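Local coordinates for protein rhamnosidase B (Bacillus sp., PDB 2OKX) that hydrolyses terminal alpha-L-rhamnosyl residues from rhamnosides, as a glycoside hydrolase of family 78 built round an alpha barrel, at residues Ser570-Phe575 with Leu856-Cys861; Ser100-Leu105 with Met144-Gly149; Val574-Asp579 with Ser624-Trp629. All coordinates share one frame; numbering follows the deposited sequence.

Interaction 1: residues Ser570-Phe575 with Leu856-Cys861; sequences SYEQVF and LTRSHC
The Tyr571 ring carries the aliphatic part of Arg858 on one face: Arg858 CG stands 4.1 Å from the ring centroid, displaced toward the rim, a CH-pi contact. At the ring edge, in plane, a water accepts from Tyr571 OH and donates to Arg858 O, tying the phenol to the Arg858 backbone. Tyr571 CG lies over one face of the guanidinium, with Tyr571 CB 3.8 Å from Arg858 NH1, and the two planes are only 23° apart. At the guanidinium edge, near its plane, NH1 and NH2 both grip one atom, Glu572 OE1, end-on; the bond from Arg858 NH1 (3.0 Å) meets the anti lone pair of Glu572 OE1. Carboxylate and guanidinium stand at 77°. Glu572 OE2 accepts from Trp576 NE1, and Arg858 NH2 has a second salt bridge to Glu841. An alanine at Arg858 would probably leave Glu572 and Glu841 without their shared countercharge and uncover a face of the Tyr571 ring. The contact joins the loop between helices 544-559 and 577-590 to the one between helices 817-833 and 868-876, with Tyr571 also touching Glu469 of strand 462-472.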
loop_
_atom_site.group_PDB
_atom_site.type_symbol
_atom_site.label_atom_id
_atom_site.label_comp_id
_atom_site.label_asym_id
_atom_site.label_seq_id
_atom_site.Cartn_x
_atom_site.Cartn_y
_atom_site.Cartn_z
ATOM N N SER A 570 2.315 3.069 3.579
ATOM C CA SER A 570 1.408 4.134 3.986
ATOM C C SER A 570 0.086 4.191 3.222
ATOM O O SER A 570 -0.932 3.689 3.703
ATOM C CB SER A 570 2.117 5.492 3.892
ATOM O OG SER A 570 2.591 5.737 2.579
ATOM N N TYR A 571 0.102 4.790 2.033
ATOM C CA TYR A 571 -1.113 4.942 1.239
ATOM C C TYR A 571 -1.879 3.691 0.826
ATOM O O TYR A 571 -3.108 3.664 0.941
ATOM C CB TYR A 571 -0.837 5.764 -0.030
ATOM C CG TYR A 571 -0.379 7.181 0.239
ATOM C CD1 TYR A 571 0.967 7.470 0.454
ATOM C CD2 TYR A 571 -1.303 8.222 0.340
ATOM C CE1 TYR A 571 1.385 8.761 0.768
ATOM C CE2 TYR A 571 -0.899 9.516 0.658
ATOM C CZ TYR A 571 0.444 9.779 0.874
ATOM O OH TYR A 571 0.844 11.044 1.236
ATOM N N GLU A 572 -1.184 2.649 0.374
ATOM C CA GLU A 572 -1.896 1.475 -0.122
ATOM C C GLU A 572 -1.706 0.099 0.525
ATOM O O GLU A 572 -2.697 -0.582 0.805
ATOM C CB GLU A 572 -1.648 1.367 -1.633
ATOM C CG GLU A 572 -1.616 2.734 -2.326
ATOM C CD GLU A 572 -1.765 2.652 -3.836
ATOM O OE1 GLU A 572 -1.456 3.654 -4.519
ATOM O OE2 GLU A 572 -2.202 1.600 -4.342
ATOM N N GLN A 573 -0.459 -0.318 0.751
ATOM C CA GLN A 573 -0.196 -1.636 1.335
ATOM C C GLN A 573 -0.778 -2.694 0.390
ATOM O O GLN A 573 -1.260 -3.747 0.822
ATOM C CB GLN A 573 -0.845 -1.751 2.722
ATOM C CG GLN A 573 -0.199 -0.870 3.795
ATOM C CD GLN A 573 -1.050 -0.739 5.054
ATOM O OE1 GLN A 573 -1.723 -1.682 5.468
ATOM N NE2 GLN A 573 -1.003 0.436 5.676
ATOM N N VAL A 574 -0.713 -2.396 -0.905
ATOM C CA VAL A 574 -1.241 -3.270 -1.952
ATOM C C VAL A 574 -0.167 -4.026 -2.730
ATOM O O VAL A 574 0.888 -3.475 -3.048
ATOM C CB VAL A 574 -2.077 -2.447 -2.969
ATOM C CG1 VAL A 574 -2.478 -3.316 -4.161
ATOM C CG2 VAL A 574 -3.320 -1.891 -2.288
ATOM N N PHE A 575 -0.442 -5.290 -3.041
ATOM C CA PHE A 575 0.496 -6.070 -3.824
ATOM C C PHE A 575 0.321 -5.705 -5.295
ATOM O O PHE A 575 -0.544 -6.250 -5.989
ATOM C CB PHE A 575 0.272 -7.577 -3.622
ATOM C CG PHE A 575 0.947 -8.445 -4.659
ATOM C CD1 PHE A 575 2.144 -8.052 -5.258
ATOM C CD2 PHE A 575 0.378 -9.657 -5.040
ATOM C CE1 PHE A 575 2.760 -8.856 -6.224
ATOM C CE2 PHE A 575 0.983 -10.469 -6.001
ATOM C CZ PHE A 575 2.176 -10.065 -6.596
ATOM N N LEU A 856 7.588 16.671 -3.093
ATOM C CA LEU A 856 8.770 15.955 -3.548
ATOM C C LEU A 856 8.329 14.654 -4.214
ATOM O O LEU A 856 8.913 14.220 -5.210
ATOM C CB LEU A 856 9.692 15.651 -2.357
ATOM C CG LEU A 856 10.324 16.871 -1.678
ATOM C CD1 LEU A 856 10.979 16.474 -0.354
ATOM C CD2 LEU A 856 11.346 17.493 -2.624
ATOM N N THR A 857 7.282 14.052 -3.657
ATOM C CA THR A 857 6.745 12.782 -4.137
ATOM C C THR A 857 5.464 12.516 -3.347
ATOM O O THR A 857 5.203 13.195 -2.351
ATOM C CB THR A 857 7.752 11.636 -3.854
ATOM O OG1 THR A 857 7.216 10.381 -4.292
ATOM C CG2 THR A 857 8.046 11.559 -2.359
ATOM N N ARG A 858 4.658 11.553 -3.783
ATOM C CA ARG A 858 3.442 11.229 -3.033
ATOM C C ARG A 858 3.907 10.341 -1.882
ATOM O O ARG A 858 4.016 10.784 -0.737
ATOM C CB ARG A 858 2.436 10.462 -3.898
ATOM C CG ARG A 858 1.189 10.045 -3.107
ATOM C CD ARG A 858 0.297 9.057 -3.851
ATOM N NE ARG A 858 0.970 7.794 -4.156
ATOM C CZ ARG A 858 0.374 6.605 -4.114
ATOM N NH1 ARG A 858 -0.907 6.514 -3.769
ATOM N NH2 ARG A 858 1.049 5.504 -4.438
ATOM N N SER A 859 4.193 9.083 -2.204
ATOM C CA SER A 859 4.688 8.125 -1.224
ATOM C C SER A 859 6.201 8.289 -1.076
ATOM O O SER A 859 6.924 8.412 -2.071
ATOM C CB SER A 859 4.381 6.705 -1.686
ATOM O OG SER A 859 5.172 5.764 -0.981
ATOM N N HIS A 860 6.679 8.294 0.165
ATOM C CA HIS A 860 8.106 8.440 0.426
ATOM C C HIS A 860 8.786 7.092 0.620
ATOM O O HIS A 860 9.988 7.032 0.880
ATOM C CB HIS A 860 8.329 9.313 1.665
ATOM C CG HIS A 860 8.044 10.763 1.436
ATOM N ND1 HIS A 860 9.031 11.726 1.442
ATOM C CD2 HIS A 860 6.890 11.410 1.146
ATOM C CE1 HIS A 860 8.496 12.901 1.162
ATOM N NE2 HIS A 860 7.199 12.737 0.978
ATOM N N CYS A 861 8.021 6.013 0.488
ATOM C CA CYS A 861 8.564 4.671 0.678
ATOM C C CYS A 861 7.956 3.689 -0.325
ATOM O O CYS A 861 6.910 3.102 -0.064
ATOM C CB CYS A 861 8.277 4.204 2.116
ATOM S SG CYS A 861 8.966 2.581 2.570
HETATM O O HOH W 1 4.684 5.001 1.473
HETATM O O HOH W 2 3.454 11.141 2.050
#

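Interaction 2: residues Ser100-Leu105 with Met144-Gly149; sequences SNFYYL and MACQQG
Gln147 and Phe102 meet where two loops of the N-terminal domain pack together, one of them shaped by an Asx turn in which Asn101 OD1 accepts from Tyr103 N. The methylene chain of Gln147 lies over a face of the Phe102 ring: Gln147 CG is 3.6 Å from the ring centroid, 24° off the normal and shifted toward the rim beside CD2 and CE2. CG anti to the carbonyl carbon (chi1 -51°) sets that methylene over the ring. The backbone reinforces this pairing, since Phe102 N donates to Gln147 O at 3.2 Å, lying above the plane of that carbonyl. Cys146 SG approaches the same ring from an oblique direction, 4.0 Å from Phe102 CZ, as a sulfur-aromatic contact. Beyond this pair of loops, Phe102 also meets the rings of His310 and Trp622, so an aromatic cluster ties this domain to later parts of the chain. Tyr103 contributes the third large surface. The carbonyl oxygen Gln147 O sits over a face of its ring, toward the rim, so one oxygen serves the Phe102 amide and packs on the neighbouring tyrosine as well. At the far end of the phenol, a water 2.9 Å from Tyr103 OH accepts a hydrogen bond from Gly149 N at 2.7 Å.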
loop_
_atom_site.group_PDB
_atom_site.type_symbol
_atom_site.label_atom_id
_atom_site.label_comp_id
_atom_site.label_asym_id
_atom_site.label_seq_id
_atom_site.Cartn_x
_atom_site.Cartn_y
_atom_site.Cartn_z
ATOM N N SER A 100 -15.447 -4.032 -0.334
ATOM C CA SER A 100 -14.295 -4.543 -1.072
ATOM C C SER A 100 -13.192 -3.489 -1.177
ATOM O O SER A 100 -13.468 -2.293 -1.129
ATOM C CB SER A 100 -14.712 -4.972 -2.487
ATOM O OG SER A 100 -15.620 -6.064 -2.467
ATOM N N ASN A 101 -11.941 -3.939 -1.295
ATOM C CA ASN A 101 -10.812 -3.023 -1.465
ATOM C C ASN A 101 -9.739 -3.680 -2.343
ATOM O O ASN A 101 -10.014 -4.684 -3.001
ATOM C CB ASN A 101 -10.231 -2.560 -0.113
ATOM C CG ASN A 101 -9.781 -3.709 0.782
ATOM O OD1 ASN A 101 -9.126 -4.650 0.335
ATOM N ND2 ASN A 101 -10.114 -3.615 2.066
ATOM N N PHE A 102 -8.535 -3.116 -2.362
ATOM C CA PHE A 102 -7.450 -3.640 -3.198
ATOM C C PHE A 102 -6.744 -4.889 -2.666
ATOM O O PHE A 102 -5.822 -5.393 -3.308
ATOM C CB PHE A 102 -6.394 -2.554 -3.448
ATOM C CG PHE A 102 -6.862 -1.407 -4.310
ATOM C CD1 PHE A 102 -8.202 -1.028 -4.347
ATOM C CD2 PHE A 102 -5.932 -0.627 -4.998
ATOM C CE1 PHE A 102 -8.609 0.117 -5.047
ATOM C CE2 PHE A 102 -6.323 0.517 -5.697
ATOM C CZ PHE A 102 -7.668 0.892 -5.720
ATOM N N TYR A 103 -7.137 -5.371 -1.488
ATOM C CA TYR A 103 -6.533 -6.585 -0.939
ATOM C C TYR A 103 -7.547 -7.454 -0.201
ATOM O O TYR A 103 -7.192 -8.289 0.635
ATOM C CB TYR A 103 -5.323 -6.266 -0.033
ATOM C CG TYR A 103 -5.497 -5.195 1.036
ATOM C CD1 TYR A 103 -6.410 -5.351 2.083
ATOM C CD2 TYR A 103 -4.682 -4.058 1.040
ATOM C CE1 TYR A 103 -6.502 -4.405 3.110
ATOM C CE2 TYR A 103 -4.763 -3.109 2.061
ATOM C CZ TYR A 103 -5.673 -3.290 3.094
ATOM O OH TYR A 103 -5.741 -2.363 4.113
ATOM N N TYR A 104 -8.816 -7.262 -0.546
ATOM C CA TYR A 104 -9.910 -8.007 0.056
ATOM C C TYR A 104 -11.164 -7.910 -0.805
ATOM O O TYR A 104 -11.546 -6.823 -1.233
ATOM C CB TYR A 104 -10.211 -7.464 1.461
ATOM C CG TYR A 104 -11.522 -7.966 2.034
ATOM C CD1 TYR A 104 -12.677 -7.185 1.976
ATOM C CD2 TYR A 104 -11.616 -9.242 2.589
ATOM C CE1 TYR A 104 -13.905 -7.666 2.452
ATOM C CE2 TYR A 104 -12.833 -9.734 3.069
ATOM C CZ TYR A 104 -13.972 -8.942 2.995
ATOM O OH TYR A 104 -15.170 -9.434 3.458
ATOM N N LEU A 105 -11.788 -9.053 -1.072
ATOM C CA LEU A 105 -13.020 -9.078 -1.857
ATOM C C LEU A 105 -14.154 -9.389 -0.889
ATOM O O LEU A 105 -14.120 -10.400 -0.185
ATOM C CB LEU A 105 -12.948 -10.137 -2.964
ATOM C CG LEU A 105 -12.056 -9.792 -4.166
ATOM C CD1 LEU A 105 -10.580 -9.925 -3.789
ATOM C CD2 LEU A 105 -12.383 -10.727 -5.318
ATOM N N MET A 144 -10.491 4.266 5.436
ATOM C CA MET A 144 -9.083 4.647 5.415
ATOM C C MET A 144 -8.608 5.175 4.066
ATOM O O MET A 144 -8.011 6.249 3.987
ATOM C CB MET A 144 -8.230 3.454 5.833
ATOM C CG MET A 144 -6.781 3.785 6.149
ATOM S SD MET A 144 -6.039 2.376 6.981
ATOM C CE MET A 144 -4.262 2.692 6.714
ATOM N N ALA A 145 -8.874 4.415 3.012
ATOM C CA ALA A 145 -8.466 4.795 1.666
ATOM C C ALA A 145 -9.189 3.902 0.675
ATOM O O ALA A 145 -9.728 2.857 1.052
ATOM C CB ALA A 145 -6.950 4.626 1.512
ATOM N N CYS A 146 -9.196 4.295 -0.593
ATOM C CA CYS A 146 -9.866 3.479 -1.597
ATOM C C CYS A 146 -9.242 2.089 -1.646
ATOM O O CYS A 146 -9.906 1.117 -2.007
ATOM C CB CYS A 146 -9.791 4.141 -2.980
ATOM S SG CYS A 146 -8.126 4.311 -3.694
ATOM N N GLN A 147 -7.974 1.992 -1.250
ATOM C CA GLN A 147 -7.260 0.718 -1.281
ATOM C C GLN A 147 -7.375 -0.120 -0.015
ATOM O O GLN A 147 -7.210 -1.340 -0.062
ATOM C CB GLN A 147 -5.755 0.941 -1.539
ATOM C CG GLN A 147 -5.403 1.825 -2.737
ATOM C CD GLN A 147 -5.268 3.287 -2.363
ATOM O OE1 GLN A 147 -5.638 3.693 -1.261
ATOM N NE2 GLN A 147 -4.742 4.092 -3.285
ATOM N N GLN A 148 -7.676 0.520 1.109
ATOM C CA GLN A 148 -7.692 -0.199 2.375
ATOM C C GLN A 148 -8.997 -0.319 3.160
ATOM O O GLN A 148 -10.086 -0.177 2.611
ATOM C CB GLN A 148 -6.603 0.406 3.262
ATOM C CG GLN A 148 -5.342 0.783 2.476
ATOM C CD GLN A 148 -4.100 0.808 3.343
ATOM O OE1 GLN A 148 -3.297 1.747 3.290
ATOM N NE2 GLN A 148 -3.932 -0.230 4.145
ATOM N N GLY A 149 -8.861 -0.597 4.455
ATOM C CA GLY A 149 -10.019 -0.757 5.320
ATOM C C GLY A 149 -10.523 0.521 5.960
ATOM O O GLY A 149 -10.880 1.470 5.266
HETATM O O HOH W 3 -12.648 -2.147 2.848
HETATM O O HOH W 4 -7.006 -1.094 6.369
#

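Interaction 3: residues Val574-Asp579 with Ser624-Trp629. With GOL (glycerol), chain J.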
loop_
_atom_site.group_PDB
_atom_site.type_symbol
_atom_site.label_atom_id
_atom_site.label_comp_id
_atom_site.label_asym_id
_atom_site.label_seq_id
_atom_site.Cartn_x
_atom_site.Cartn_y
_atom_site.Cartn_z
ATOM N N VAL A 574 -0.713 -2.396 -0.905
ATOM C CA VAL A 574 -1.241 -3.270 -1.952
ATOM C C VAL A 574 -0.167 -4.026 -2.730
ATOM O O VAL A 574 0.888 -3.475 -3.048
ATOM C CB VAL A 574 -2.077 -2.447 -2.969
ATOM C CG1 VAL A 574 -2.478 -3.316 -4.161
ATOM C CG2 VAL A 574 -3.320 -1.891 -2.288
ATOM N N PHE A 575 -0.442 -5.290 -3.041
ATOM C CA PHE A 575 0.496 -6.070 -3.824
ATOM C C PHE A 575 0.321 -5.705 -5.295
ATOM O O PHE A 575 -0.544 -6.250 -5.989
ATOM C CB PHE A 575 0.272 -7.577 -3.622
ATOM C CG PHE A 575 0.947 -8.445 -4.659
ATOM C CD1 PHE A 575 2.144 -8.052 -5.258
ATOM C CD2 PHE A 575 0.378 -9.657 -5.040
ATOM C CE1 PHE A 575 2.760 -8.856 -6.224
ATOM C CE2 PHE A 575 0.983 -10.469 -6.001
ATOM C CZ PHE A 575 2.176 -10.065 -6.596
ATOM N N TRP A 576 1.130 -4.756 -5.755
ATOM C CA TRP A 576 1.099 -4.346 -7.148
ATOM C C TRP A 576 2.118 -5.221 -7.864
ATOM O O TRP A 576 3.279 -5.304 -7.461
ATOM C CB TRP A 576 1.465 -2.871 -7.290
ATOM C CG TRP A 576 0.317 -1.934 -7.033
ATOM C CD1 TRP A 576 -0.054 -1.384 -5.836
ATOM C CD2 TRP A 576 -0.568 -1.386 -8.017
ATOM N NE1 TRP A 576 -1.108 -0.513 -6.020
ATOM C CE2 TRP A 576 -1.439 -0.497 -7.350
ATOM C CE3 TRP A 576 -0.702 -1.554 -9.403
ATOM C CZ2 TRP A 576 -2.431 0.226 -8.023
ATOM C CZ3 TRP A 576 -1.690 -0.835 -10.073
ATOM C CH2 TRP A 576 -2.540 0.045 -9.381
ATOM N N VAL A 577 1.667 -5.882 -8.922
ATOM C CA VAL A 577 2.503 -6.800 -9.681
ATOM C C VAL A 577 3.757 -6.184 -10.286
ATOM O O VAL A 577 4.852 -6.727 -10.136
ATOM C CB VAL A 577 1.671 -7.469 -10.788
ATOM C CG1 VAL A 577 2.520 -8.476 -11.559
ATOM C CG2 VAL A 577 0.460 -8.153 -10.160
ATOM N N GLY A 578 3.604 -5.053 -10.965
ATOM C CA GLY A 578 4.757 -4.420 -11.578
ATOM C C GLY A 578 5.867 -4.115 -10.590
ATOM O O GLY A 578 7.037 -4.406 -10.847
ATOM N N ASP A 579 5.504 -3.528 -9.455
ATOM C CA ASP A 579 6.483 -3.173 -8.433
ATOM C C ASP A 579 7.257 -4.395 -7.938
ATOM O O ASP A 579 8.473 -4.335 -7.738
ATOM C CB ASP A 579 5.798 -2.527 -7.219
ATOM C CG ASP A 579 4.947 -1.322 -7.581
ATOM O OD1 ASP A 579 4.990 -0.322 -6.827
ATOM O OD2 ASP A 579 4.222 -1.374 -8.595
ATOM N N SER A 624 -8.467 -4.032 -12.858
ATOM C CA SER A 624 -7.618 -3.121 -13.608
ATOM C C SER A 624 -6.462 -3.882 -14.237
ATOM O O SER A 624 -5.918 -4.810 -13.636
ATOM C CB SER A 624 -7.075 -2.037 -12.674
ATOM O OG SER A 624 -6.153 -1.197 -13.340
ATOM N N VAL A 625 -6.091 -3.482 -15.448
ATOM C CA VAL A 625 -5.004 -4.128 -16.164
ATOM C C VAL A 625 -3.984 -3.143 -16.710
ATOM O O VAL A 625 -4.340 -2.096 -17.254
ATOM C CB VAL A 625 -5.525 -4.958 -17.374
ATOM C CG1 VAL A 625 -4.346 -5.431 -18.228
ATOM C CG2 VAL A 625 -6.327 -6.149 -16.891
ATOM N N ILE A 626 -2.712 -3.488 -16.545
ATOM C CA ILE A 626 -1.613 -2.701 -17.077
ATOM C C ILE A 626 -0.751 -3.744 -17.785
ATOM O O ILE A 626 -0.115 -4.580 -17.138
ATOM C CB ILE A 626 -0.786 -2.014 -15.976
ATOM C CG1 ILE A 626 -1.651 -0.992 -15.230
ATOM C CG2 ILE A 626 0.417 -1.313 -16.603
ATOM C CD1 ILE A 626 -0.910 -0.242 -14.131
ATOM N N PRO A 627 -0.748 -3.733 -19.127
ATOM C CA PRO A 627 0.043 -4.698 -19.898
ATOM C C PRO A 627 1.459 -4.924 -19.360
ATOM O O PRO A 627 1.851 -6.057 -19.099
ATOM C CB PRO A 627 0.036 -4.102 -21.302
ATOM C CG PRO A 627 -1.335 -3.471 -21.370
ATOM C CD PRO A 627 -1.444 -2.787 -20.020
ATOM N N ASN A 628 2.220 -3.848 -19.194
ATOM C CA ASN A 628 3.588 -3.965 -18.695
ATOM C C ASN A 628 3.682 -4.676 -17.343
ATOM O O ASN A 628 4.637 -5.411 -17.096
ATOM C CB ASN A 628 4.237 -2.581 -18.611
ATOM C CG ASN A 628 4.628 -2.035 -19.975
ATOM O OD1 ASN A 628 4.797 -0.822 -20.153
ATOM N ND2 ASN A 628 4.788 -2.931 -20.945
ATOM N N TRP A 629 2.703 -4.467 -16.464
ATOM C CA TRP A 629 2.744 -5.130 -15.166
ATOM C C TRP A 629 2.662 -6.639 -15.357
ATOM O O TRP A 629 3.374 -7.396 -14.696
ATOM C CB TRP A 629 1.597 -4.665 -14.259
ATOM C CG TRP A 629 1.861 -3.380 -13.481
ATOM C CD1 TRP A 629 1.328 -3.044 -12.265
ATOM C CD2 TRP A 629 2.651 -2.253 -13.895
ATOM N NE1 TRP A 629 1.731 -1.784 -11.901
ATOM C CE2 TRP A 629 2.542 -1.274 -12.881
ATOM C CE3 TRP A 629 3.437 -1.973 -15.023
ATOM C CZ2 TRP A 629 3.187 -0.035 -12.961
ATOM C CZ3 TRP A 629 4.080 -0.740 -15.102
ATOM C CH2 TRP A 629 3.950 0.214 -14.076
HETATM C C1 GOL J . 1.075 2.068 -6.768
HETATM O O1 GOL J . 1.490 2.989 -5.928
HETATM C C2 GOL J . 2.114 1.846 -7.872
HETATM O O2 GOL J . 3.369 1.482 -7.318
HETATM C C3 GOL J . 1.621 0.760 -8.824
HETATM O O3 GOL J . 2.572 0.506 -9.854
#
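Glycerol O3 is gripped from two sides of the contact: it donates to Asp579 OD2 at 2.8 Å and accepts a weak bond from Trp629 NE1 at 3.2 Å. The neighbouring hydroxyl, glycerol O2, donates to the other carboxylate oxygen, Asp579 OD1, so both oxygens of the acid are engaged by one small polyol. Trp576 supplies the flat wall, with glycerol C3 lying over one face, 3.2 Å from Trp576 CD2 and offset toward the rim. Its indole nitrogen, Trp576 NE1, is bonded to Glu572 OE2. The glycerol probably comes from the crystallisation liquor, but the setting of acids and indoles, with Asp567 as a further partner, resembles a sugar-binding pocket and is consistent with the substrate site of a rhamnosidase.

The two tryptophans meet rim to rim, with planes at 81° and Trp576 CE3 3.5 Å from Trp629 NE1. Trp629 is itself sandwiched: Ile626 CG2 covers one face, and Gly578 CA covers the opposite one, 3.7 Å from the centroid of the five-membered ring. With no side chain at Gly578, its CA can lie directly on the indole, and the CA atoms of Gly578 and Trp629 approach to 4.2 Å. Val577 CG1 lies 3.4 Å from Trp629 O, while Ile626 CD1 touches Trp576 CZ3.

All this brings together the first turns of helices 577-590 and 627-644, with Ile626 as N-cap residue of the latter; Pro627 and Asn628 then pack on helix 696-715, and Asp579 touches Trp864 in a loop.

In the fold
Along the chain interaction 2 closes first, within the N-terminal domain; interactions 1 and 3 then start from the same stretch, sharing Val574 and Phe575, and lie in the six-hairpin glycosidase domain. Their centres are 14 to 16 Å apart. Interaction 2 touches both of the others: Gln148 lies against the backbone of 570-572, and Val574 CG2 packs on Phe102 and Gln147. The loop before helix 577-590 thus faces the N-terminal domain on its way into the helical barrel. Glycerol molecules lie by all three contacts, consistent with a pocket formed where the domains meet.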